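5-carboxymethyl-2-hydroxymuconate semialdehyde dehydrogenase (Thermus thermophilus, PDB 2D4E) probably catalyses the NAD-dependent oxidation of 5-carboxymethyl-2-hydroxymuconate semialdehyde to the corresponding acid, as a tetrameric member of the aldehyde dehydrogenase family. Local coordinates at residues 75-80 with 189-194; 193-198 with 220-225; 275-280 with 437-442; 309-314 with 413-418. All coordinates share one frame; numbering follows the deposited sequence.

Contact 1 of 4, residues 75-80 with 189-194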
loop_
_atom_site.group_PDB
_atom_site.type_symbol
_atom_site.label_atom_id
_atom_site.label_comp_id
_atom_site.label_asym_id
_atom_site.label_seq_id
_atom_site.Cartn_x
_atom_site.Cartn_y
_atom_site.Cartn_z
ATOM N N GLU C 75 7.326 23.066 24.095
ATOM C CA GLU C 75 7.262 22.463 25.416
ATOM C C GLU C 75 6.181 21.397 25.503
ATOM O O GLU C 75 6.387 20.360 26.128
ATOM C CB GLU C 75 7.022 23.538 26.483
ATOM C CG GLU C 75 7.211 23.051 27.919
ATOM C CD GLU C 75 5.985 22.358 28.499
ATOM O OE1 GLU C 75 6.109 21.750 29.587
ATOM O OE2 GLU C 75 4.898 22.427 27.883
ATOM N N ALA C 76 5.039 21.648 24.866
ATOM C CA ALA C 76 3.920 20.707 24.883
ATOM C C ALA C 76 4.070 19.519 23.918
ATOM O O ALA C 76 3.402 18.497 24.079
ATOM C CB ALA C 76 2.619 21.449 24.589
ATOM N N PHE C 77 4.934 19.656 22.919
ATOM C CA PHE C 77 5.145 18.588 21.939
ATOM C C PHE C 77 5.571 17.280 22.601
ATOM O O PHE C 77 5.133 16.203 22.207
ATOM C CB PHE C 77 6.214 18.999 20.920
ATOM C CG PHE C 77 6.479 17.959 19.858
ATOM C CD1 PHE C 77 5.498 17.633 18.922
ATOM C CD2 PHE C 77 7.712 17.320 19.787
ATOM C CE1 PHE C 77 5.741 16.693 17.929
ATOM C CE2 PHE C 77 7.968 16.374 18.796
ATOM C CZ PHE C 77 6.980 16.060 17.863
ATOM N N GLN C 78 6.432 17.386 23.605
ATOM C CA GLN C 78 6.934 16.217 24.312
ATOM C C GLN C 78 5.802 15.312 24.797
ATOM O O GLN C 78 5.821 14.111 24.544
ATOM C CB GLN C 78 7.797 16.658 25.500
ATOM C CG GLN C 78 8.625 17.925 25.241
ATOM C CD GLN C 78 9.462 17.850 23.968
ATOM O OE1 GLN C 78 10.289 16.947 23.800
ATOM N NE2 GLN C 78 9.252 18.804 23.069
ATOM N N ARG C 79 4.814 15.892 25.478
ATOM C CA ARG C 79 3.684 15.126 26.006
ATOM C C ARG C 79 2.601 14.819 24.969
ATOM O O ARG C 79 2.033 13.725 24.963
ATOM C CB ARG C 79 3.022 15.870 27.171
ATOM C CG ARG C 79 3.890 16.072 28.402
ATOM C CD ARG C 79 3.103 16.816 29.484
ATOM N NE ARG C 79 2.607 18.111 29.014
ATOM C CZ ARG C 79 3.365 19.192 28.836
ATOM N NH1 ARG C 79 4.667 19.145 29.096
ATOM N NH2 ARG C 79 2.824 20.322 28.390
ATOM N N TRP C 80 2.302 15.786 24.108
ATOM C CA TRP C 80 1.266 15.597 23.099
ATOM C C TRP C 80 1.604 14.492 22.103
ATOM O O TRP C 80 0.754 13.668 21.773
ATOM C CB TRP C 80 1.006 16.912 22.353
ATOM C CG TRP C 80 -0.073 16.813 21.312
ATOM C CD1 TRP C 80 0.086 16.890 19.957
ATOM C CD2 TRP C 80 -1.476 16.633 21.541
ATOM N NE1 TRP C 80 -1.133 16.771 19.326
ATOM C CE2 TRP C 80 -2.108 16.612 20.274
ATOM C CE3 TRP C 80 -2.262 16.486 22.695
ATOM C CZ2 TRP C 80 -3.491 16.453 20.128
ATOM C CZ3 TRP C 80 -3.639 16.328 22.549
ATOM C CH2 TRP C 80 -4.239 16.313 21.271
ATOM N N PHE C 189 -1.899 13.713 13.970
ATOM C CA PHE C 189 -0.621 13.038 13.826
ATOM C C PHE C 189 0.376 13.277 14.959
ATOM O O PHE C 189 1.545 12.900 14.864
ATOM C CB PHE C 189 -0.042 13.394 12.455
ATOM C CG PHE C 189 -0.933 12.967 11.311
ATOM C CD1 PHE C 189 -0.933 13.657 10.106
ATOM C CD2 PHE C 189 -1.792 11.880 11.458
ATOM C CE1 PHE C 189 -1.776 13.275 9.067
ATOM C CE2 PHE C 189 -2.639 11.491 10.423
ATOM C CZ PHE C 189 -2.630 12.190 9.227
ATOM N N GLY C 190 -0.096 13.898 16.034
ATOM C CA GLY C 190 0.753 14.113 17.188
ATOM C C GLY C 190 1.619 15.347 17.266
ATOM O O GLY C 190 2.539 15.393 18.083
ATOM N N ASN C 191 1.334 16.349 16.442
ATOM C CA ASN C 191 2.117 17.583 16.458
ATOM C C ASN C 191 1.377 18.708 17.174
ATOM O O ASN C 191 0.152 18.678 17.289
ATOM C CB ASN C 191 2.437 18.030 15.029
ATOM C CG ASN C 191 3.274 17.021 14.279
ATOM O OD1 ASN C 191 4.336 16.620 14.745
ATOM N ND2 ASN C 191 2.800 16.602 13.112
ATOM N N THR C 192 2.129 19.691 17.660
ATOM C CA THR C 192 1.528 20.848 18.323
ATOM C C THR C 192 1.411 21.929 17.252
ATOM O O THR C 192 2.037 21.827 16.190
ATOM C CB THR C 192 2.383 21.348 19.510
ATOM O OG1 THR C 192 3.725 21.586 19.073
ATOM C CG2 THR C 192 2.388 20.313 20.627
ATOM N N VAL C 193 0.644 22.974 17.537
ATOM C CA VAL C 193 0.396 24.005 16.540
ATOM C C VAL C 193 0.463 25.475 16.951
ATOM O O VAL C 193 0.155 25.842 18.084
ATOM C CB VAL C 193 -1.005 23.760 15.925
ATOM C CG1 VAL C 193 -1.370 24.868 14.951
ATOM C CG2 VAL C 193 -1.039 22.388 15.260
ATOM N N VAL C 194 0.878 26.306 16.000
ATOM C CA VAL C 194 0.909 27.749 16.171
ATOM C C VAL C 194 0.299 28.300 14.882
ATOM O O VAL C 194 0.922 28.256 13.819
ATOM C CB VAL C 194 2.335 28.325 16.324
ATOM C CG1 VAL C 194 2.254 29.846 16.368
ATOM C CG2 VAL C 194 2.995 27.805 17.601
#
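Phe77 and Trp80 of helix 63-80 lie against the turn 190-192, which leads into strand 193-196. Both rings leave the helix the same way, with CG anti to the backbone N (chi1 -179° in each). Three residues apart, they lie on the same side of the helix, facing the loop. Phe77 lies alongside Asn191, with the ring and the amide planes 12° apart. Its CE1 is 3.5 Å from Asn191 OD1, which sits at the ring edge. That oxygen takes its hydrogen bond from the backbone N of Gly164, and Asn191 ND2 bonds to Tyr495 O. The amide is held at both ends, and the Phe77 ring packs beside it. Trp80 meets the loop backbone with the pyrrole part of its indole. Its CD1 is 3.4 Å from Gly190 O, and its NE1 is 3.1 Å from Asn191 O. Thr192 fits against the helix backbone. Its CG2, anti to the carbonyl carbon, comes within 3.5 Å of Phe77 N and also approaches Ala76 CB. Its OG1 bonds to Ala73 O, one turn back. Gly190 has positive phi (88°) and is the C-prime residue of a Schellman motif. Asn191 N reaches Ala186 O, and Gly190 N reaches Leu187 O. The contact thus packs a helix against a Schellman-capped helix end and the start of a strand in the parallel sheet of the NAD-binding domain.

Contact 2 of 4, residues 193-198 with 220-225. With NAD (nicotinamide-adenine-dinucleotide), chain K.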
loop_
_atom_site.group_PDB
_atom_site.type_symbol
_atom_site.label_atom_id
_atom_site.label_comp_id
_atom_site.label_asym_id
_atom_site.label_seq_id
_atom_site.Cartn_x
_atom_site.Cartn_y
_atom_site.Cartn_z
ATOM N N VAL C 193 0.644 22.974 17.537
ATOM C CA VAL C 193 0.396 24.005 16.540
ATOM C C VAL C 193 0.463 25.475 16.951
ATOM O O VAL C 193 0.155 25.842 18.084
ATOM C CB VAL C 193 -1.005 23.760 15.925
ATOM C CG1 VAL C 193 -1.370 24.868 14.951
ATOM C CG2 VAL C 193 -1.039 22.388 15.260
ATOM N N VAL C 194 0.878 26.306 16.000
ATOM C CA VAL C 194 0.909 27.749 16.171
ATOM C C VAL C 194 0.299 28.300 14.882
ATOM O O VAL C 194 0.922 28.256 13.819
ATOM C CB VAL C 194 2.335 28.325 16.324
ATOM C CG1 VAL C 194 2.254 29.846 16.368
ATOM C CG2 VAL C 194 2.995 27.805 17.601
ATOM N N LEU C 195 -0.925 28.803 14.978
ATOM C CA LEU C 195 -1.630 29.356 13.826
ATOM C C LEU C 195 -1.437 30.866 13.680
ATOM O O LEU C 195 -1.515 31.607 14.663
ATOM C CB LEU C 195 -3.124 29.039 13.941
ATOM C CG LEU C 195 -4.088 29.683 12.942
ATOM C CD1 LEU C 195 -3.852 29.110 11.552
ATOM C CD2 LEU C 195 -5.521 29.429 13.381
ATOM N N LYS C 196 -1.176 31.310 12.451
ATOM C CA LYS C 196 -1.007 32.735 12.147
ATOM C C LYS C 196 -1.936 32.992 10.959
ATOM O O LYS C 196 -1.551 32.816 9.805
ATOM C CB LYS C 196 0.447 33.051 11.757
ATOM C CG LYS C 196 0.913 34.460 12.129
ATOM C CD LYS C 196 -0.002 35.565 11.575
ATOM C CE LYS C 196 0.106 35.690 10.056
ATOM N NZ LYS C 196 -0.878 36.656 9.476
ATOM N N PRO C 197 -3.182 33.402 11.235
ATOM C CA PRO C 197 -4.186 33.675 10.200
ATOM C C PRO C 197 -4.060 35.006 9.470
ATOM O O PRO C 197 -3.481 35.965 9.984
ATOM C CB PRO C 197 -5.489 33.578 10.976
ATOM C CG PRO C 197 -5.106 34.221 12.286
ATOM C CD PRO C 197 -3.754 33.587 12.582
ATOM N N ALA C 198 -4.622 35.055 8.263
ATOM C CA ALA C 198 -4.600 36.264 7.442
ATOM C C ALA C 198 -5.140 37.444 8.244
ATOM O O ALA C 198 -6.149 37.319 8.938
ATOM C CB ALA C 198 -5.441 36.059 6.194
ATOM N N GLY C 220 -0.751 24.696 25.418
ATOM C CA GLY C 220 0.398 24.679 24.534
ATOM C C GLY C 220 0.233 23.869 23.262
ATOM O O GLY C 220 0.959 24.088 22.294
ATOM N N VAL C 221 -0.711 22.934 23.250
ATOM C CA VAL C 221 -0.922 22.113 22.069
ATOM C C VAL C 221 -1.349 22.967 20.877
ATOM O O VAL C 221 -0.863 22.768 19.766
ATOM C CB VAL C 221 -1.958 21.010 22.342
ATOM C CG1 VAL C 221 -2.286 20.258 21.056
ATOM C CG2 VAL C 221 -1.399 20.043 23.387
ATOM N N PHE C 222 -2.254 23.914 21.109
ATOM C CA PHE C 222 -2.696 24.812 20.043
ATOM C C PHE C 222 -2.525 26.272 20.455
ATOM O O PHE C 222 -3.053 26.712 21.479
ATOM C CB PHE C 222 -4.157 24.553 19.664
ATOM C CG PHE C 222 -4.695 25.533 18.652
ATOM C CD1 PHE C 222 -5.339 26.697 19.063
ATOM C CD2 PHE C 222 -4.514 25.313 17.285
ATOM C CE1 PHE C 222 -5.795 27.632 18.131
ATOM C CE2 PHE C 222 -4.964 26.242 16.344
ATOM C CZ PHE C 222 -5.607 27.405 16.768
ATOM N N ASN C 223 -1.784 27.021 19.646
ATOM C CA ASN C 223 -1.524 28.431 19.917
ATOM C C ASN C 223 -1.905 29.290 18.730
ATOM O O ASN C 223 -1.817 28.860 17.579
ATOM C CB ASN C 223 -0.049 28.637 20.225
ATOM C CG ASN C 223 0.430 27.735 21.328
ATOM O OD1 ASN C 223 0.412 28.106 22.503
ATOM N ND2 ASN C 223 0.836 26.524 20.963
ATOM N N LEU C 224 -2.310 30.519 19.023
ATOM C CA LEU C 224 -2.723 31.458 17.997
ATOM C C LEU C 224 -2.065 32.815 18.175
ATOM O O LEU C 224 -2.021 33.357 19.282
ATOM C CB LEU C 224 -4.239 31.628 18.040
ATOM C CG LEU C 224 -4.794 32.890 17.378
ATOM C CD1 LEU C 224 -4.550 32.830 15.876
ATOM C CD2 LEU C 224 -6.277 33.013 17.685
ATOM N N VAL C 225 -1.544 33.356 17.081
ATOM C CA VAL C 225 -0.925 34.673 17.108
ATOM C C VAL C 225 -1.480 35.483 15.941
ATOM O O VAL C 225 -1.257 35.144 14.780
ATOM C CB VAL C 225 0.613 34.598 16.979
ATOM C CG1 VAL C 225 1.197 36.000 17.048
ATOM C CG2 VAL C 225 1.196 33.737 18.091
HETATM P PA NAD K . -0.901 36.002 1.260
HETATM O O1A NAD K . -0.335 37.345 1.317
HETATM O O2A NAD K . 0.081 35.004 0.800
HETATM O O5B NAD K . -1.462 35.466 2.686
HETATM C C5B NAD K . -1.273 34.113 3.219
HETATM C C4B NAD K . -0.650 34.235 4.592
HETATM O O4B NAD K . 0.700 34.678 4.334
HETATM C C3B NAD K . -1.261 35.346 5.492
HETATM O O3B NAD K . -1.659 34.803 6.769
HETATM C C2B NAD K . -0.123 36.376 5.572
HETATM O O2B NAD K . -0.108 37.114 6.815
HETATM C C1B NAD K . 1.097 35.502 5.367
HETATM N N9A NAD K . 2.252 36.257 4.915
HETATM C C8A NAD K . 2.324 37.292 4.000
HETATM N N7A NAD K . 3.576 37.772 3.819
HETATM C C5A NAD K . 4.335 36.979 4.680
HETATM C C6A NAD K . 5.750 36.964 4.976
HETATM N N6A NAD K . 6.623 37.801 4.409
HETATM N N1A NAD K . 6.177 36.023 5.902
HETATM C C2A NAD K . 5.262 35.156 6.491
HETATM N N3A NAD K . 3.954 35.099 6.283
HETATM C C4A NAD K . 3.539 36.034 5.364
HETATM O O3 NAD K . -2.124 36.065 0.358
HETATM P PN NAD K . -3.693 35.847 0.443
HETATM O O1N NAD K . -4.294 37.086 -0.092
HETATM O O2N NAD K . -4.058 35.486 1.823
HETATM O O5D NAD K . -3.679 34.735 -0.635
HETATM C C5D NAD K . -4.739 34.316 -1.461
HETATM C C4D NAD K . -3.937 33.313 -2.230
HETATM O O4D NAD K . -3.925 32.018 -1.588
HETATM C C3D NAD K . -4.289 33.134 -3.700
HETATM O O3D NAD K . -3.137 33.215 -4.563
HETATM C C2D NAD K . -4.961 31.763 -3.675
HETATM O O2D NAD K . -4.874 31.128 -4.968
HETATM C C1D NAD K . -4.191 31.067 -2.574
HETATM N N1N NAD K . -4.905 29.914 -2.002
HETATM C C2N NAD K . -4.367 28.698 -2.399
HETATM C C3N NAD K . -4.995 27.562 -1.913
HETATM C C7N NAD K . -4.520 26.166 -2.290
HETATM O O7N NAD K . -5.112 25.209 -1.825
HETATM N N7N NAD K . -3.477 26.010 -3.124
HETATM C C4N NAD K . -6.167 27.649 -1.029
HETATM C C5N NAD K . -6.603 28.967 -0.707
HETATM C C6N NAD K . -6.034 30.130 -1.148
#
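Val193 and Leu195 pair with Phe222 and Leu224 in a parallel beta-alpha-beta unit of the NAD-binding sheet, with helix 203-214 as the crossover. These four side chains share one face. Phe222 reaches across to both partners: its CD2 lies 3.9 Å from Val193 CG1, while Leu195 CD2 meets the ring edge at CZ. Beyond them, Leu224 and Pro197 cross at about a right angle, with Leu224 CD1 tight against Pro197 CD at 3.5 Å. Asn223 points to the other face beside Val194. At the strand end, Lys196 bends at chi2 (-54°) and chi3 (-70°) and brings NZ to the adenosine ribose of NAD, 2.8 Å from O2B, with a weak bond to O3B. NZ also bonds to Pro197 O and Gly227 O. A methionine in place of Lys196 would probably leave the ribose hydroxyl O2B without its charged partner. At the strand start, Val193 O takes two bonds from Asn223, from opposite faces of its carbonyl plane: the backbone N at 2.8 Å and ND2 at 3.0 Å.

Contact 3 of 4, residues 275-280 with 437-442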
loop_
_atom_site.group_PDB
_atom_site.type_symbol
_atom_site.label_atom_id
_atom_site.label_comp_id
_atom_site.label_asym_id
_atom_site.label_seq_id
_atom_site.Cartn_x
_atom_site.Cartn_y
_atom_site.Cartn_z
ATOM N N LYS C 275 -4.204 29.310 -11.754
ATOM C CA LYS C 275 -4.805 29.939 -12.925
ATOM C C LYS C 275 -5.339 28.742 -13.690
ATOM O O LYS C 275 -5.036 28.541 -14.872
ATOM C CB LYS C 275 -3.756 30.672 -13.772
ATOM C CG LYS C 275 -4.362 31.589 -14.841
ATOM C CD LYS C 275 -4.916 32.871 -14.210
ATOM C CE LYS C 275 -5.736 33.682 -15.200
ATOM N NZ LYS C 275 -6.339 34.893 -14.563
ATOM N N SER C 276 -6.130 27.943 -12.983
ATOM C CA SER C 276 -6.700 26.712 -13.508
ATOM C C SER C 276 -7.582 26.903 -14.734
ATOM O O SER C 276 -8.439 27.777 -14.767
ATOM C CB SER C 276 -7.482 26.007 -12.398
ATOM O OG SER C 276 -6.670 25.854 -11.247
ATOM N N PRO C 277 -7.380 26.068 -15.764
ATOM C CA PRO C 277 -8.184 26.186 -16.980
ATOM C C PRO C 277 -9.362 25.223 -17.062
ATOM O O PRO C 277 -9.361 24.157 -16.439
ATOM C CB PRO C 277 -7.167 25.905 -18.072
ATOM C CG PRO C 277 -6.385 24.760 -17.453
ATOM C CD PRO C 277 -6.209 25.200 -15.991
ATOM N N ALA C 278 -10.377 25.626 -17.820
ATOM C CA ALA C 278 -11.541 24.785 -18.069
ATOM C C ALA C 278 -11.545 24.627 -19.588
ATOM O O ALA C 278 -11.592 25.624 -20.309
ATOM C CB ALA C 278 -12.820 25.473 -17.606
ATOM N N LEU C 279 -11.457 23.393 -20.075
ATOM C CA LEU C 279 -11.465 23.152 -21.518
ATOM C C LEU C 279 -12.807 22.555 -21.924
ATOM O O LEU C 279 -13.193 21.484 -21.450
ATOM C CB LEU C 279 -10.356 22.181 -21.949
ATOM C CG LEU C 279 -9.019 22.023 -21.230
ATOM C CD1 LEU C 279 -8.072 21.284 -22.171
ATOM C CD2 LEU C 279 -8.434 23.347 -20.823
ATOM N N VAL C 280 -13.513 23.246 -22.808
ATOM C CA VAL C 280 -14.809 22.768 -23.256
ATOM C C VAL C 280 -14.751 22.384 -24.720
ATOM O O VAL C 280 -14.478 23.224 -25.585
ATOM C CB VAL C 280 -15.897 23.836 -23.064
ATOM C CG1 VAL C 280 -17.251 23.283 -23.501
ATOM C CG2 VAL C 280 -15.948 24.265 -21.595
ATOM N N LEU C 437 -2.465 24.103 -10.466
ATOM C CA LEU C 437 -3.271 23.615 -9.351
ATOM C C LEU C 437 -4.352 22.648 -9.854
ATOM O O LEU C 437 -4.258 21.440 -9.644
ATOM C CB LEU C 437 -3.907 24.794 -8.605
ATOM C CG LEU C 437 -4.674 24.464 -7.319
ATOM C CD1 LEU C 437 -3.792 23.647 -6.373
ATOM C CD2 LEU C 437 -5.121 25.756 -6.657
ATOM N N ALA C 438 -5.371 23.174 -10.525
ATOM C CA ALA C 438 -6.435 22.327 -11.051
ATOM C C ALA C 438 -6.661 22.518 -12.552
ATOM O O ALA C 438 -6.079 23.400 -13.179
ATOM C CB ALA C 438 -7.729 22.595 -10.301
ATOM N N ALA C 439 -7.515 21.676 -13.117
ATOM C CA ALA C 439 -7.866 21.743 -14.529
ATOM C C ALA C 439 -9.219 21.053 -14.654
ATOM O O ALA C 439 -9.507 20.121 -13.907
ATOM C CB ALA C 439 -6.818 21.032 -15.380
ATOM N N TYR C 440 -10.047 21.527 -15.579
ATOM C CA TYR C 440 -11.377 20.962 -15.797
ATOM C C TYR C 440 -11.565 20.642 -17.280
ATOM O O TYR C 440 -11.355 21.498 -18.149
ATOM C CB TYR C 440 -12.448 21.951 -15.332
ATOM C CG TYR C 440 -12.241 22.426 -13.910
ATOM C CD1 TYR C 440 -11.303 23.416 -13.615
ATOM C CD2 TYR C 440 -12.949 21.852 -12.851
ATOM C CE1 TYR C 440 -11.072 23.824 -12.306
ATOM C CE2 TYR C 440 -12.726 22.249 -11.530
ATOM C CZ TYR C 440 -11.787 23.234 -11.266
ATOM O OH TYR C 440 -11.551 23.627 -9.966
ATOM N N VAL C 441 -11.963 19.409 -17.570
ATOM C CA VAL C 441 -12.141 18.991 -18.946
ATOM C C VAL C 441 -13.565 18.544 -19.231
ATOM O O VAL C 441 -14.105 17.672 -18.551
ATOM C CB VAL C 441 -11.192 17.840 -19.293
ATOM C CG1 VAL C 441 -11.275 17.525 -20.780
ATOM C CG2 VAL C 441 -9.766 18.205 -18.881
ATOM N N PHE C 442 -14.166 19.153 -20.245
ATOM C CA PHE C 442 -15.519 18.818 -20.636
ATOM C C PHE C 442 -15.536 18.265 -22.058
ATOM O O PHE C 442 -15.364 18.994 -23.036
ATOM C CB PHE C 442 -16.416 20.051 -20.510
ATOM C CG PHE C 442 -16.480 20.607 -19.113
ATOM C CD1 PHE C 442 -15.519 21.506 -18.661
ATOM C CD2 PHE C 442 -17.477 20.191 -18.230
ATOM C CE1 PHE C 442 -15.548 21.984 -17.346
ATOM C CE2 PHE C 442 -17.513 20.662 -16.913
ATOM C CZ PHE C 442 -16.548 21.559 -16.469
HETATM O O HOH W 1 -3.762 26.414 -11.906
#
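Strands 277-280 and 438-442 are parallel neighbours in the mixed sheet of the aldehyde dehydrogenase catalytic domain. Ser276 and Ala438 meet where the pair begins. Ser276 OG, anti to the carbonyl carbon (chi1 -52°), accepts a bond from Ala438 N at 3.1 Å. A water joins Ser276 OG to Lys275 N and Leu437 N. An alanine in place of Ser276 would probably leave Ala438 N without this acceptor and the water less firmly held. Further on, the backbones link through Tyr440 N to Pro277 O, Leu279 N to Tyr440 O (2.7 Å) and Phe442 N to Leu279 O. The two rings turn their edges to carbonyls in their planes: Tyr440 CD1 lies 3.5 Å from Pro277 O, and Phe442 CD1 lies 3.6 Å from Leu279 O. Tyr440 OH bonds to Thr306 O and Asn467 ND2. Leu437 touches the bound NAD. The chemistry thus changes along the pair: a serine and a water serve the backbone at the cofactor end, while regular strand bonds and ring edges take over further along the strands.

Contact 4 of 4, residues 309-314 with 413-418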
loop_
_atom_site.group_PDB
_atom_site.type_symbol
_atom_site.label_atom_id
_atom_site.label_comp_id
_atom_site.label_asym_id
_atom_site.label_seq_id
_atom_site.Cartn_x
_atom_site.Cartn_y
_atom_site.Cartn_z
ATOM N N SER C 309 -10.300 30.367 -13.933
ATOM C CA SER C 309 -10.181 31.726 -14.446
ATOM C C SER C 309 -9.878 31.808 -15.942
ATOM O O SER C 309 -9.953 32.881 -16.543
ATOM C CB SER C 309 -9.120 32.481 -13.642
ATOM O OG SER C 309 -7.956 31.691 -13.487
ATOM N N ARG C 310 -9.520 30.679 -16.539
ATOM C CA ARG C 310 -9.266 30.637 -17.970
ATOM C C ARG C 310 -10.238 29.631 -18.568
ATOM O O ARG C 310 -10.317 28.489 -18.119
ATOM C CB ARG C 310 -7.827 30.213 -18.277
ATOM C CG ARG C 310 -6.787 31.302 -18.119
ATOM C CD ARG C 310 -5.431 30.776 -18.580
ATOM N NE ARG C 310 -5.009 29.604 -17.809
ATOM C CZ ARG C 310 -4.275 28.606 -18.296
ATOM N NH1 ARG C 310 -3.875 28.622 -19.564
ATOM N NH2 ARG C 310 -3.933 27.592 -17.513
ATOM N N LEU C 311 -10.996 30.074 -19.560
ATOM C CA LEU C 311 -11.968 29.222 -20.227
ATOM C C LEU C 311 -11.523 28.973 -21.666
ATOM O O LEU C 311 -11.560 29.877 -22.497
ATOM C CB LEU C 311 -13.344 29.897 -20.224
ATOM C CG LEU C 311 -14.428 29.203 -21.054
ATOM C CD1 LEU C 311 -14.618 27.777 -20.543
ATOM C CD2 LEU C 311 -15.731 29.990 -20.976
ATOM N N LEU C 312 -11.094 27.749 -21.952
ATOM C CA LEU C 312 -10.648 27.384 -23.293
ATOM C C LEU C 312 -11.794 26.679 -23.996
ATOM O O LEU C 312 -12.234 25.617 -23.562
ATOM C CB LEU C 312 -9.424 26.468 -23.210
ATOM C CG LEU C 312 -8.130 27.195 -22.830
ATOM C CD1 LEU C 312 -7.093 26.218 -22.267
ATOM C CD2 LEU C 312 -7.592 27.897 -24.066
ATOM N N VAL C 313 -12.278 27.272 -25.083
ATOM C CA VAL C 313 -13.398 26.708 -25.817
ATOM C C VAL C 313 -13.041 26.422 -27.269
ATOM O O VAL C 313 -12.455 27.263 -27.951
ATOM C CB VAL C 313 -14.607 27.666 -25.772
ATOM C CG1 VAL C 313 -15.815 27.022 -26.437
ATOM C CG2 VAL C 313 -14.915 28.043 -24.325
ATOM N N GLU C 314 -13.387 25.228 -27.736
ATOM C CA GLU C 314 -13.103 24.838 -29.113
ATOM C C GLU C 314 -13.749 25.877 -30.032
ATOM O O GLU C 314 -14.901 26.266 -29.831
ATOM C CB GLU C 314 -13.664 23.444 -29.389
ATOM C CG GLU C 314 -13.142 22.798 -30.662
ATOM C CD GLU C 314 -13.526 21.329 -30.771
ATOM O OE1 GLU C 314 -14.175 20.798 -29.835
ATOM O OE2 GLU C 314 -13.172 20.703 -31.793
ATOM N N PRO C 413 -13.830 37.810 -9.386
ATOM C CA PRO C 413 -14.777 37.250 -10.355
ATOM C C PRO C 413 -14.502 37.749 -11.771
ATOM O O PRO C 413 -15.323 38.453 -12.367
ATOM C CB PRO C 413 -16.127 37.700 -9.802
ATOM C CG PRO C 413 -15.802 39.039 -9.207
ATOM C CD PRO C 413 -14.479 38.806 -8.514
ATOM N N VAL C 414 -13.336 37.380 -12.295
ATOM C CA VAL C 414 -12.916 37.785 -13.634
ATOM C C VAL C 414 -12.511 36.570 -14.457
ATOM O O VAL C 414 -11.628 35.809 -14.065
ATOM C CB VAL C 414 -11.710 38.752 -13.587
ATOM C CG1 VAL C 414 -11.317 39.150 -15.010
ATOM C CG2 VAL C 414 -12.049 39.992 -12.757
ATOM N N LEU C 415 -13.149 36.408 -15.607
ATOM C CA LEU C 415 -12.876 35.277 -16.485
ATOM C C LEU C 415 -12.330 35.718 -17.833
ATOM O O LEU C 415 -12.707 36.771 -18.351
ATOM C CB LEU C 415 -14.157 34.474 -16.718
ATOM C CG LEU C 415 -14.067 33.262 -17.657
ATOM C CD1 LEU C 415 -13.284 32.143 -16.972
ATOM C CD2 LEU C 415 -15.469 32.776 -18.012
ATOM N N VAL C 416 -11.433 34.912 -18.391
ATOM C CA VAL C 416 -10.879 35.193 -19.706
ATOM C C VAL C 416 -11.107 33.957 -20.575
ATOM O O VAL C 416 -10.644 32.868 -20.252
ATOM C CB VAL C 416 -9.363 35.545 -19.649
ATOM C CG1 VAL C 416 -8.560 34.391 -19.067
ATOM C CG2 VAL C 416 -8.865 35.880 -21.045
ATOM N N ALA C 417 -11.864 34.137 -21.653
ATOM C CA ALA C 417 -12.186 33.064 -22.593
ATOM C C ALA C 417 -11.171 33.060 -23.740
ATOM O O ALA C 417 -10.896 34.099 -24.342
ATOM C CB ALA C 417 -13.595 33.265 -23.139
ATOM N N ILE C 418 -10.634 31.883 -24.047
ATOM C CA ILE C 418 -9.621 31.728 -25.086
ATOM C C ILE C 418 -9.978 30.558 -25.995
ATOM O O ILE C 418 -10.279 29.467 -25.519
ATOM C CB ILE C 418 -8.250 31.452 -24.442
ATOM C CG1 ILE C 418 -7.961 32.516 -23.384
ATOM C CG2 ILE C 418 -7.157 31.443 -25.501
ATOM C CD1 ILE C 418 -6.879 32.128 -22.397
HETATM O O HOH W 2 -9.017 35.378 -15.533
#
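Arg310 and Val416, Leu311 and Ala417, and Leu312 and Ile418 are paired in parallel strands of the catalytic domain's mixed sheet. Packing is close around the Leu312 and Ile418 pair. These side chains lie side by side and point the same way, with Leu312 CD2 3.6 Å from Ile418 CB. The same methyl comes within 3.4 Å of Ile418 O. One backbone bond is short here: Ile418 N reaches Leu311 O at 2.7 Å. Arg310 and Val416 also run alongside each other. Val416 CG1 sits between the backbone N and the carbonyl carbon (chi1 60°), a crowded position that brings it to 3.7 Å from Arg310 CG. The guanidinium is bonded within the protein, NH1 to Asn401 OD1 and NH2 to Lys275 O. On the other face, Leu311 and Leu415 cross obliquely, with Leu311 CB 4.0 Å from Leu415 CD1, and helix 315-331 packs over both. The spacing is wider between Ser309 and Val414, although Ser309 O still takes a bond from Val416 N. Ser309 O and Val414 O lie 4.2 Å apart, and a water fills in between the strands. It donates to Ser309 O at 2.9 Å and to Val414 O at 3.0 Å.

In the fold
All four are buried; of the touching residues, only Phe77 (contact 1) is partly exposed. They form two groups on opposite sides of the chain's centre. Contacts 1 and 2 share Val193 and Val194 in strand 193-196 of the NAD-binding sheet; Trp80 and Ala76 of contact 1 pack on Val221 and Gly220 of contact 2. Contacts 3 and 4 are joined in the mixed sheet, where strands 277-280 and 310-314 are neighbours. Contact 4 is nested in the chain loop that contact 3 closes. Contact 1 is helix-to-loop packing without a clear hydrogen bond across it; the other three are parallel strand pairs. Contacts 2 and 3 each touch NAD, and contacts 3 and 4 each hold a bridging water.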